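Local coordinates for protein aldehyde dehydrogenase (Staphylococcus aureus, PDB 6K10) that oxidises the carotenoid aldehyde 4,4'-diaponeurosporen-4-al to 4,4'-diaponeurosporenoic acid with NAD+, a step in the biosynthesis of the protective pigment staphyloxanthin, at residues Y47-D58 and T150-L160; H365-L373 and P410-G418. The protein carries 1 engineered substitution. All coordinates share one frame; numbering follows the deposited sequence.

Contact 1 (Y47-D58 and T150-L160); sequences YESDILEALYTD and TPNVARVIKRL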
loop_
_atom_site.group_PDB
_atom_site.type_symbol
_atom_site.label_atom_id
_atom_site.label_comp_id
_atom_site.label_asym_id
_atom_site.label_seq_id
_atom_site.Cartn_x
_atom_site.Cartn_y
_atom_site.Cartn_z
ATOM N N TYR A 47 13.817 -9.034 -30.060
ATOM C CA TYR A 47 12.854 -8.125 -30.663
ATOM C C TYR A 47 13.301 -6.673 -30.617
ATOM O O TYR A 47 12.497 -5.785 -30.917
ATOM C CB TYR A 47 11.509 -8.266 -29.960
ATOM C CG TYR A 47 10.661 -9.407 -30.454
ATOM C CD1 TYR A 47 10.971 -10.717 -30.123
ATOM C CD2 TYR A 47 9.517 -9.173 -31.202
ATOM C CE1 TYR A 47 10.184 -11.765 -30.547
ATOM C CE2 TYR A 47 8.724 -10.213 -31.632
ATOM C CZ TYR A 47 9.063 -11.507 -31.302
ATOM O OH TYR A 47 8.270 -12.546 -31.730
ATOM N N GLU A 48 14.557 -6.411 -30.243
ATOM C CA GLU A 48 15.008 -5.038 -30.027
ATOM C C GLU A 48 14.745 -4.159 -31.245
ATOM O O GLU A 48 14.264 -3.028 -31.116
ATOM C CB GLU A 48 16.495 -5.025 -29.674
ATOM C CG GLU A 48 17.047 -3.629 -29.447
ATOM C CD GLU A 48 18.553 -3.616 -29.277
ATOM O OE1 GLU A 48 19.040 -4.164 -28.267
ATOM O OE2 GLU A 48 19.247 -3.058 -30.152
ATOM N N SER A 49 15.050 -4.669 -32.439
ATOM C CA SER A 49 14.854 -3.871 -33.644
ATOM C C SER A 49 13.378 -3.564 -33.873
ATOM O O SER A 49 13.020 -2.435 -34.226
ATOM C CB SER A 49 15.446 -4.594 -34.855
ATOM O OG SER A 49 15.755 -3.673 -35.885
ATOM N N ASP A 50 12.507 -4.557 -33.673
ATOM C CA ASP A 50 11.078 -4.340 -33.872
ATOM C C ASP A 50 10.506 -3.378 -32.838
ATOM O O ASP A 50 9.599 -2.600 -33.154
ATOM C CB ASP A 50 10.329 -5.674 -33.825
ATOM C CG ASP A 50 11.083 -6.791 -34.522
ATOM O OD1 ASP A 50 12.096 -7.273 -33.966
ATOM O OD2 ASP A 50 10.668 -7.188 -35.631
ATOM N N ILE A 51 11.013 -3.420 -31.605
ATOM C CA ILE A 51 10.548 -2.485 -30.583
ATOM C C ILE A 51 10.949 -1.062 -30.946
ATOM O O ILE A 51 10.143 -0.129 -30.852
ATOM C CB ILE A 51 11.089 -2.887 -29.200
ATOM C CG1 ILE A 51 10.606 -4.286 -28.824
ATOM C CG2 ILE A 51 10.647 -1.882 -28.148
ATOM C CD1 ILE A 51 11.438 -4.940 -27.742
ATOM N N LEU A 52 12.207 -0.873 -31.359
ATOM C CA LEU A 52 12.657 0.452 -31.775
ATOM C C LEU A 52 11.848 0.963 -32.960
ATOM O O LEU A 52 11.487 2.145 -33.011
ATOM C CB LEU A 52 14.147 0.420 -32.122
ATOM C CG LEU A 52 15.142 0.209 -30.978
ATOM C CD1 LEU A 52 16.551 0.024 -31.527
ATOM C CD2 LEU A 52 15.100 1.379 -30.007
ATOM N N GLU A 53 11.553 0.087 -33.924
ATOM C CA GLU A 53 10.752 0.491 -35.076
ATOM C C GLU A 53 9.352 0.912 -34.651
ATOM O O GLU A 53 8.826 1.929 -35.117
ATOM C CB GLU A 53 10.676 -0.649 -36.092
ATOM C CG GLU A 53 11.898 -0.794 -36.978
ATOM C CD GLU A 53 12.130 -2.229 -37.414
ATOM O OE1 GLU A 53 11.152 -2.895 -37.815
ATOM O OE2 GLU A 53 13.291 -2.688 -37.367
ATOM N N ALA A 54 8.731 0.129 -33.766
ATOM C CA ALA A 54 7.371 0.432 -33.328
ATOM C C ALA A 54 7.318 1.737 -32.543
ATOM O O ALA A 54 6.404 2.548 -32.740
ATOM C CB ALA A 54 6.826 -0.725 -32.492
ATOM N N LEU A 55 8.283 1.955 -31.647
ATOM C CA LEU A 55 8.340 3.213 -30.911
ATOM C C LEU A 55 8.555 4.388 -31.855
ATOM O O LEU A 55 8.010 5.478 -31.641
ATOM C CB LEU A 55 9.451 3.154 -29.862
ATOM C CG LEU A 55 9.202 2.194 -28.699
ATOM C CD1 LEU A 55 10.482 1.947 -27.909
ATOM C CD2 LEU A 55 8.110 2.741 -27.797
ATOM N N TYR A 56 9.340 4.182 -32.911
ATOM C CA TYR A 56 9.587 5.249 -33.873
ATOM C C TYR A 56 8.327 5.583 -34.662
ATOM O O TYR A 56 7.982 6.756 -34.835
ATOM C CB TYR A 56 10.716 4.845 -34.817
ATOM C CG TYR A 56 11.065 5.907 -35.827
ATOM C CD1 TYR A 56 11.768 7.043 -35.450
ATOM C CD2 TYR A 56 10.684 5.780 -37.156
ATOM C CE1 TYR A 56 12.088 8.019 -36.369
ATOM C CE2 TYR A 56 10.999 6.753 -38.084
ATOM C CZ TYR A 56 11.702 7.869 -37.685
ATOM O OH TYR A 56 12.020 8.844 -38.602
ATOM N N THR A 57 7.628 4.560 -35.156
ATOM C CA THR A 57 6.467 4.813 -36.000
ATOM C C THR A 57 5.321 5.426 -35.202
ATOM O O THR A 57 4.625 6.322 -35.695
ATOM C CB THR A 57 6.023 3.518 -36.682
ATOM O OG1 THR A 57 7.092 3.016 -37.496
ATOM C CG2 THR A 57 4.805 3.764 -37.560
ATOM N N ASP A 58 5.125 4.978 -33.963
ATOM C CA ASP A 58 3.974 5.414 -33.181
ATOM C C ASP A 58 4.203 6.723 -32.438
ATOM O O ASP A 58 3.257 7.504 -32.277
ATOM C CB ASP A 58 3.570 4.327 -32.177
ATOM C CG ASP A 58 3.051 3.073 -32.853
ATOM O OD1 ASP A 58 2.892 3.084 -34.092
ATOM O OD2 ASP A 58 2.784 2.081 -32.140
ATOM N N THR A 150 -0.892 3.350 -29.308
ATOM C CA THR A 150 0.357 2.971 -29.950
ATOM C C THR A 150 0.214 1.527 -30.422
ATOM O O THR A 150 0.728 0.603 -29.778
ATOM C CB THR A 150 1.537 3.139 -28.992
ATOM O OG1 THR A 150 1.250 2.481 -27.753
ATOM C CG2 THR A 150 1.780 4.617 -28.717
ATOM N N PRO A 151 -0.481 1.299 -31.542
ATOM C CA PRO A 151 -0.872 -0.076 -31.892
ATOM C C PRO A 151 0.277 -0.942 -32.374
ATOM O O PRO A 151 0.225 -2.165 -32.198
ATOM C CB PRO A 151 -1.920 0.134 -32.993
ATOM C CG PRO A 151 -1.519 1.422 -33.633
ATOM C CD PRO A 151 -0.936 2.282 -32.540
ATOM N N ASN A 152 1.302 -0.362 -32.999
ATOM C CA ASN A 152 2.443 -1.171 -33.413
ATOM C C ASN A 152 3.234 -1.652 -32.205
ATOM O O ASN A 152 3.689 -2.801 -32.170
ATOM C CB ASN A 152 3.333 -0.378 -34.367
ATOM C CG ASN A 152 2.671 -0.139 -35.707
ATOM O OD1 ASN A 152 2.488 -1.069 -36.493
ATOM N ND2 ASN A 152 2.301 1.108 -35.972
ATOM N N VAL A 153 3.393 -0.790 -31.197
ATOM C CA VAL A 153 4.073 -1.197 -29.970
ATOM C C VAL A 153 3.284 -2.293 -29.266
ATOM O O VAL A 153 3.851 -3.289 -28.801
ATOM C CB VAL A 153 4.293 0.017 -29.051
ATOM C CG1 VAL A 153 5.036 -0.408 -27.793
ATOM C CG2 VAL A 153 5.055 1.110 -29.786
ATOM N N ALA A 154 1.961 -2.123 -29.176
ATOM C CA ALA A 154 1.126 -3.119 -28.512
ATOM C C ALA A 154 1.252 -4.484 -29.178
ATOM O O ALA A 154 1.347 -5.511 -28.495
ATOM C CB ALA A 154 -0.334 -2.660 -28.505
ATOM N N ARG A 155 1.261 -4.514 -30.513
ATOM C CA ARG A 155 1.375 -5.782 -31.229
ATOM C C ARG A 155 2.741 -6.419 -31.023
ATOM O O ARG A 155 2.847 -7.643 -30.875
ATOM C CB ARG A 155 1.114 -5.580 -32.721
ATOM C CG ARG A 155 1.172 -6.870 -33.541
ATOM C CD ARG A 155 0.384 -8.003 -32.890
ATOM N NE ARG A 155 -1.044 -7.706 -32.786
ATOM C CZ ARG A 155 -1.880 -7.610 -33.814
ATOM N NH1 ARG A 155 -3.156 -7.343 -33.575
ATOM N NH2 ARG A 155 -1.445 -7.783 -35.056
ATOM N N VAL A 156 3.801 -5.615 -31.082
ATOM C CA VAL A 156 5.136 -6.144 -30.830
ATOM C C VAL A 156 5.204 -6.738 -29.432
ATOM O O VAL A 156 5.811 -7.794 -29.217
ATOM C CB VAL A 156 6.193 -5.045 -31.039
ATOM C CG1 VAL A 156 7.539 -5.489 -30.493
ATOM C CG2 VAL A 156 6.302 -4.693 -32.513
ATOM N N ILE A 157 4.564 -6.077 -28.465
ATOM C CA ILE A 157 4.518 -6.594 -27.099
ATOM C C ILE A 157 3.763 -7.918 -27.059
ATOM O O ILE A 157 4.201 -8.885 -26.424
ATOM C CB ILE A 157 3.889 -5.550 -26.158
ATOM C CG1 ILE A 157 4.839 -4.363 -25.971
ATOM C CG2 ILE A 157 3.525 -6.176 -24.820
ATOM C CD1 ILE A 157 4.294 -3.279 -25.060
ATOM N N LYS A 158 2.619 -7.981 -27.744
ATOM C CA LYS A 158 1.836 -9.214 -27.766
ATOM C C LYS A 158 2.603 -10.348 -28.438
ATOM O O LYS A 158 2.617 -11.478 -27.935
ATOM C CB LYS A 158 0.506 -8.976 -28.477
ATOM C CG LYS A 158 -0.279 -10.246 -28.746
ATOM C CD LYS A 158 -1.727 -10.103 -28.321
ATOM C CE LYS A 158 -2.474 -11.411 -28.497
ATOM N NZ LYS A 158 -2.477 -12.203 -27.237
ATOM N N ARG A 159 3.235 -10.067 -29.580
ATOM C CA ARG A 159 4.043 -11.077 -30.261
ATOM C C ARG A 159 5.145 -11.597 -29.349
ATOM O O ARG A 159 5.301 -12.810 -29.164
ATOM C CB ARG A 159 4.654 -10.484 -31.532
ATOM C CG ARG A 159 3.704 -10.349 -32.708
ATOM C CD ARG A 159 4.483 -10.250 -34.015
ATOM N NE ARG A 159 4.731 -8.867 -34.419
ATOM C CZ ARG A 159 5.940 -8.343 -34.599
ATOM N NH1 ARG A 159 6.067 -7.076 -34.969
ATOM N NH2 ARG A 159 7.024 -9.081 -34.407
ATOM N N LEU A 160 5.922 -10.677 -28.776
ATOM C CA LEU A 160 7.018 -11.036 -27.884
ATOM C C LEU A 160 6.545 -11.950 -26.762
ATOM O O LEU A 160 7.141 -13.002 -26.501
ATOM C CB LEU A 160 7.639 -9.752 -27.324
ATOM C CG LEU A 160 8.915 -9.839 -26.496
ATOM C CD1 LEU A 160 8.672 -10.162 -25.022
ATOM C CD2 LEU A 160 9.709 -10.915 -27.151
#

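Contact 2 (H365-L373 and P410-G418); sequences HQRPKPLSL and PFGGVGASG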
loop_
_atom_site.group_PDB
_atom_site.type_symbol
_atom_site.label_atom_id
_atom_site.label_comp_id
_atom_site.label_asym_id
_atom_site.label_seq_id
_atom_site.Cartn_x
_atom_site.Cartn_y
_atom_site.Cartn_z
ATOM N N HIS A 365 -0.085 24.719 -3.651
ATOM C CA HIS A 365 -0.902 24.048 -2.647
ATOM C C HIS A 365 -2.397 24.178 -2.925
ATOM O O HIS A 365 -3.182 23.385 -2.393
ATOM C CB HIS A 365 -0.573 24.598 -1.256
ATOM C CG HIS A 365 -0.949 23.674 -0.138
ATOM N ND1 HIS A 365 -2.245 23.527 0.305
ATOM C CD2 HIS A 365 -0.196 22.839 0.618
ATOM C CE1 HIS A 365 -2.274 22.647 1.290
ATOM N NE2 HIS A 365 -1.044 22.214 1.499
ATOM N N GLN A 366 -2.811 25.147 -3.745
ATOM C CA GLN A 366 -4.219 25.278 -4.109
ATOM C C GLN A 366 -4.672 24.229 -5.114
ATOM O O GLN A 366 -5.881 24.078 -5.321
ATOM C CB GLN A 366 -4.496 26.667 -4.686
ATOM C CG GLN A 366 -4.432 27.796 -3.678
ATOM C CD GLN A 366 -5.095 29.060 -4.185
ATOM O OE1 GLN A 366 -4.980 29.406 -5.361
ATOM N NE2 GLN A 366 -5.789 29.760 -3.296
ATOM N N ARG A 367 -3.748 23.520 -5.740
ATOM C CA ARG A 367 -4.022 22.557 -6.791
ATOM C C ARG A 367 -3.734 21.140 -6.306
ATOM O O ARG A 367 -3.107 20.945 -5.258
ATOM C CB ARG A 367 -3.180 22.898 -8.027
ATOM C CG ARG A 367 -3.538 24.252 -8.626
ATOM C CD ARG A 367 -2.482 24.757 -9.591
ATOM N NE ARG A 367 -2.964 25.908 -10.350
ATOM C CZ ARG A 367 -3.498 25.834 -11.567
ATOM N NH1 ARG A 367 -3.911 26.938 -12.176
ATOM N NH2 ARG A 367 -3.617 24.662 -12.175
ATOM N N PRO A 368 -4.207 20.118 -7.028
ATOM C CA PRO A 368 -3.964 18.739 -6.584
ATOM C C PRO A 368 -2.478 18.437 -6.467
ATOM O O PRO A 368 -1.651 18.977 -7.205
ATOM C CB PRO A 368 -4.619 17.890 -7.680
ATOM C CG PRO A 368 -5.636 18.777 -8.289
ATOM C CD PRO A 368 -5.074 20.162 -8.221
ATOM N N LYS A 369 -2.149 17.568 -5.519
ATOM C CA LYS A 369 -0.767 17.164 -5.299
ATOM C C LYS A 369 -0.199 16.537 -6.566
ATOM O O LYS A 369 -0.726 15.515 -7.033
ATOM C CB LYS A 369 -0.679 16.185 -4.132
ATOM C CG LYS A 369 -1.211 16.744 -2.822
ATOM C CD LYS A 369 -1.179 15.706 -1.717
ATOM C CE LYS A 369 -1.580 16.311 -0.380
ATOM N NZ LYS A 369 -1.688 15.272 0.681
ATOM N N PRO A 370 0.849 17.104 -7.152
ATOM C CA PRO A 370 1.334 16.612 -8.442
ATOM C C PRO A 370 2.258 15.412 -8.286
ATOM O O PRO A 370 2.827 15.157 -7.223
ATOM C CB PRO A 370 2.088 17.818 -9.010
ATOM C CG PRO A 370 2.604 18.518 -7.795
ATOM C CD PRO A 370 1.601 18.284 -6.688
ATOM N N LEU A 371 2.395 14.670 -9.389
ATOM C CA LEU A 371 3.267 13.500 -9.393
ATOM C C LEU A 371 4.716 13.893 -9.154
ATOM O O LEU A 371 5.464 13.166 -8.491
ATOM C CB LEU A 371 3.131 12.744 -10.714
ATOM C CG LEU A 371 3.959 11.466 -10.871
ATOM C CD1 LEU A 371 3.899 10.606 -9.625
ATOM C CD2 LEU A 371 3.468 10.682 -12.067
ATOM N N SER A 372 5.135 15.037 -9.686
ATOM C CA SER A 372 6.493 15.497 -9.463
ATOM C C SER A 372 6.499 16.995 -9.205
ATOM O O SER A 372 5.560 17.714 -9.549
ATOM C CB SER A 372 7.416 15.143 -10.638
ATOM O OG SER A 372 7.096 15.890 -11.790
ATOM N N LEU A 373 7.572 17.448 -8.561
ATOM C CA LEU A 373 7.831 18.865 -8.355
ATOM C C LEU A 373 9.328 19.096 -8.473
ATOM O O LEU A 373 10.124 18.272 -8.021
ATOM C CB LEU A 373 7.326 19.355 -6.993
ATOM C CG LEU A 373 7.548 20.839 -6.655
ATOM C CD1 LEU A 373 6.378 21.401 -5.864
ATOM C CD2 LEU A 373 8.850 21.042 -5.887
ATOM N N PRO A 410 11.789 4.933 -4.667
ATOM C CA PRO A 410 10.427 4.580 -5.075
ATOM C C PRO A 410 9.828 5.665 -5.955
ATOM O O PRO A 410 10.062 6.856 -5.751
ATOM C CB PRO A 410 9.677 4.452 -3.743
ATOM C CG PRO A 410 10.467 5.285 -2.790
ATOM C CD PRO A 410 11.897 5.113 -3.211
ATOM N N PHE A 411 9.065 5.240 -6.957
ATOM C CA PHE A 411 8.438 6.153 -7.905
ATOM C C PHE A 411 6.931 5.997 -7.809
ATOM O O PHE A 411 6.401 4.918 -8.077
ATOM C CB PHE A 411 8.917 5.883 -9.334
ATOM C CG PHE A 411 8.131 6.624 -10.381
ATOM C CD1 PHE A 411 7.886 7.984 -10.251
ATOM C CD2 PHE A 411 7.620 5.962 -11.487
ATOM C CE1 PHE A 411 7.154 8.666 -11.210
ATOM C CE2 PHE A 411 6.890 6.641 -12.449
ATOM C CZ PHE A 411 6.658 7.995 -12.309
ATOM N N GLY A 412 6.247 7.072 -7.440
ATOM C CA GLY A 412 4.802 7.037 -7.308
ATOM C C GLY A 412 4.283 8.391 -6.889
ATOM O O GLY A 412 5.047 9.294 -6.547
ATOM N N GLY A 413 2.958 8.520 -6.924
ATOM C CA GLY A 413 2.294 9.761 -6.602
ATOM C C GLY A 413 1.691 9.769 -5.208
ATOM O O GLY A 413 1.918 8.880 -4.384
ATOM N N VAL A 414 0.906 10.811 -4.953
ATOM C CA VAL A 414 0.202 10.981 -3.687
ATOM C C VAL A 414 -1.026 11.833 -3.967
ATOM O O VAL A 414 -0.992 12.736 -4.807
ATOM C CB VAL A 414 1.123 11.608 -2.611
ATOM C CG1 VAL A 414 1.581 13.001 -3.030
ATOM C CG2 VAL A 414 0.425 11.648 -1.259
ATOM N N GLY A 415 -2.120 11.525 -3.278
ATOM C CA GLY A 415 -3.360 12.232 -3.553
ATOM C C GLY A 415 -3.830 11.962 -4.970
ATOM O O GLY A 415 -3.905 10.812 -5.416
ATOM N N ALA A 416 -4.137 13.037 -5.701
ATOM C CA ALA A 416 -4.670 12.898 -7.052
ATOM C C ALA A 416 -3.665 12.298 -8.027
ATOM O O ALA A 416 -4.075 11.709 -9.032
ATOM C CB ALA A 416 -5.147 14.254 -7.572
ATOM N N SER A 417 -2.365 12.432 -7.764
ATOM C CA SER A 417 -1.372 11.890 -8.683
ATOM C C SER A 417 -1.150 10.393 -8.508
ATOM O O SER A 417 -0.420 9.798 -9.308
ATOM C CB SER A 417 -0.039 12.629 -8.531
ATOM O OG SER A 417 0.465 12.544 -7.211
ATOM N N GLY A 418 -1.752 9.771 -7.497
ATOM C CA GLY A 418 -1.693 8.328 -7.400
ATOM C C GLY A 418 -1.453 7.759 -6.018
ATOM O O GLY A 418 -1.314 8.498 -5.038
HETATM O O HOH W 1 -4.531 15.920 -4.352
#

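Contact 1 (Y47-D58 and T150-L160)
An antiparallel helix pair on the outer side of the NAD-binding part of the aldehyde dehydrogenase fold brings Asp58, late in helix 48-59, onto the first turn of helix 151-164. The short axes approach to 8.1 Å at 160°, and the Asp58 carboxylate bridges two kinds of donor. Its OD1 receives the side-chain amide of Asn152 (Asn152 ND2 to Asp58 OD1 2.8 Å) on the syn lone pair, with an almost straight N-H...O angle of 176°. Asp58 OD2 takes the backbone N of Val153 at 3.1 Å, nearly along the C-O axis, and a weak, strongly bent bond from Asn152 N.

Toward the other end the contact turns apolar. Ala54 CB lies 3.7 Å from Val153 CG2, and the two methyls of Val156 divide the work: CG1, anti to the backbone N (chi1 168°), packs on Ile51 CG1 at 3.7 Å, while CG2 faces Ala54 CB. Tyr47 closes the pair: Leu160 CA sits over one ring face in a CH-pi contact, 4.2 Å from the centroid, and Arg159 NH2 lies at the ring edge, 3.4 Å from Tyr47 CE2. Ile51 also reaches Ile71 of helix 63-89.

Because Asp58 is buried and accepts backbone N-H groups at a helix start, its negative charge is probably stabilised by the dipole of helix 151-164.

Contact 2 (H365-L373 and P410-G418)
Phe411, which opens the touching part of a glycine-rich loop beside the predicted active site of this aldehyde dehydrogenase, meets the Leu371 side chain at about a right angle: Phe411 CE1 lies 4.1 Å from Leu371 CD1. Next, Gly412 O stands 3.5 Å from Leu371 CD1. Gly412 also borders Glu217, a predicted active-site residue, while Leu371 touches Ser251, the engineered residue at the other predicted position. At Gly413 the backbone itself is the surface, CA lying 3.5 Å from Leu371 CD1. The leucine gets there with CG anti to its own N (chi1 -179°), which directs the branch at the loop, CD1 onto Gly412 and Gly413 and CD2 toward Phe411 CZ.

Val414 presents CG1 to the aliphatic part of Lys369, whose CB also packs against Val414 O. Beyond it Gly415 turns the chain at positive phi (64°), beside Lys369 CD, and Ala416 sets its CB 3.7 Å from Pro368 CB. One water accepts from both Lys369 N and Ala416 N, joining the two backbones where no direct hydrogen bond does. The second subunit packs on this loop too: its Ile107 meets Pro410, and its His433 meets Val414.

Ser417 finishes the turn: N and OG both donate to Val414 O from the same face of its carbonyl plane, OG at 2.8 Å, and this leaves Ser417 CB 3.3 Å from Leu371 N.

From the N terminus, the chain runs through helix 48-59 and returns 92 residues later to lay helix 151-164 against it; contact 1 closes that loop, which holds helix 63-89 and strand 104-118. Only afterwards does contact 2 open, where 365-373, leading into strand 372-376, meets 410-418 across a 37-residue separation that includes helix 380-389 and strand 394-397. The two closures are therefore in series, neither nested nor crossed. The centres of contact 1 and contact 2 lie about 30 Å apart, and the nearest atoms of contact 1 and contact 2 about 16 Å apart. Contact 1 joins helices away from the predicted active-site residues; contact 2 brings the lead-in to strand 372-376, an inner strand of one mixed sheet, to the approach to strand 418-419 of the other.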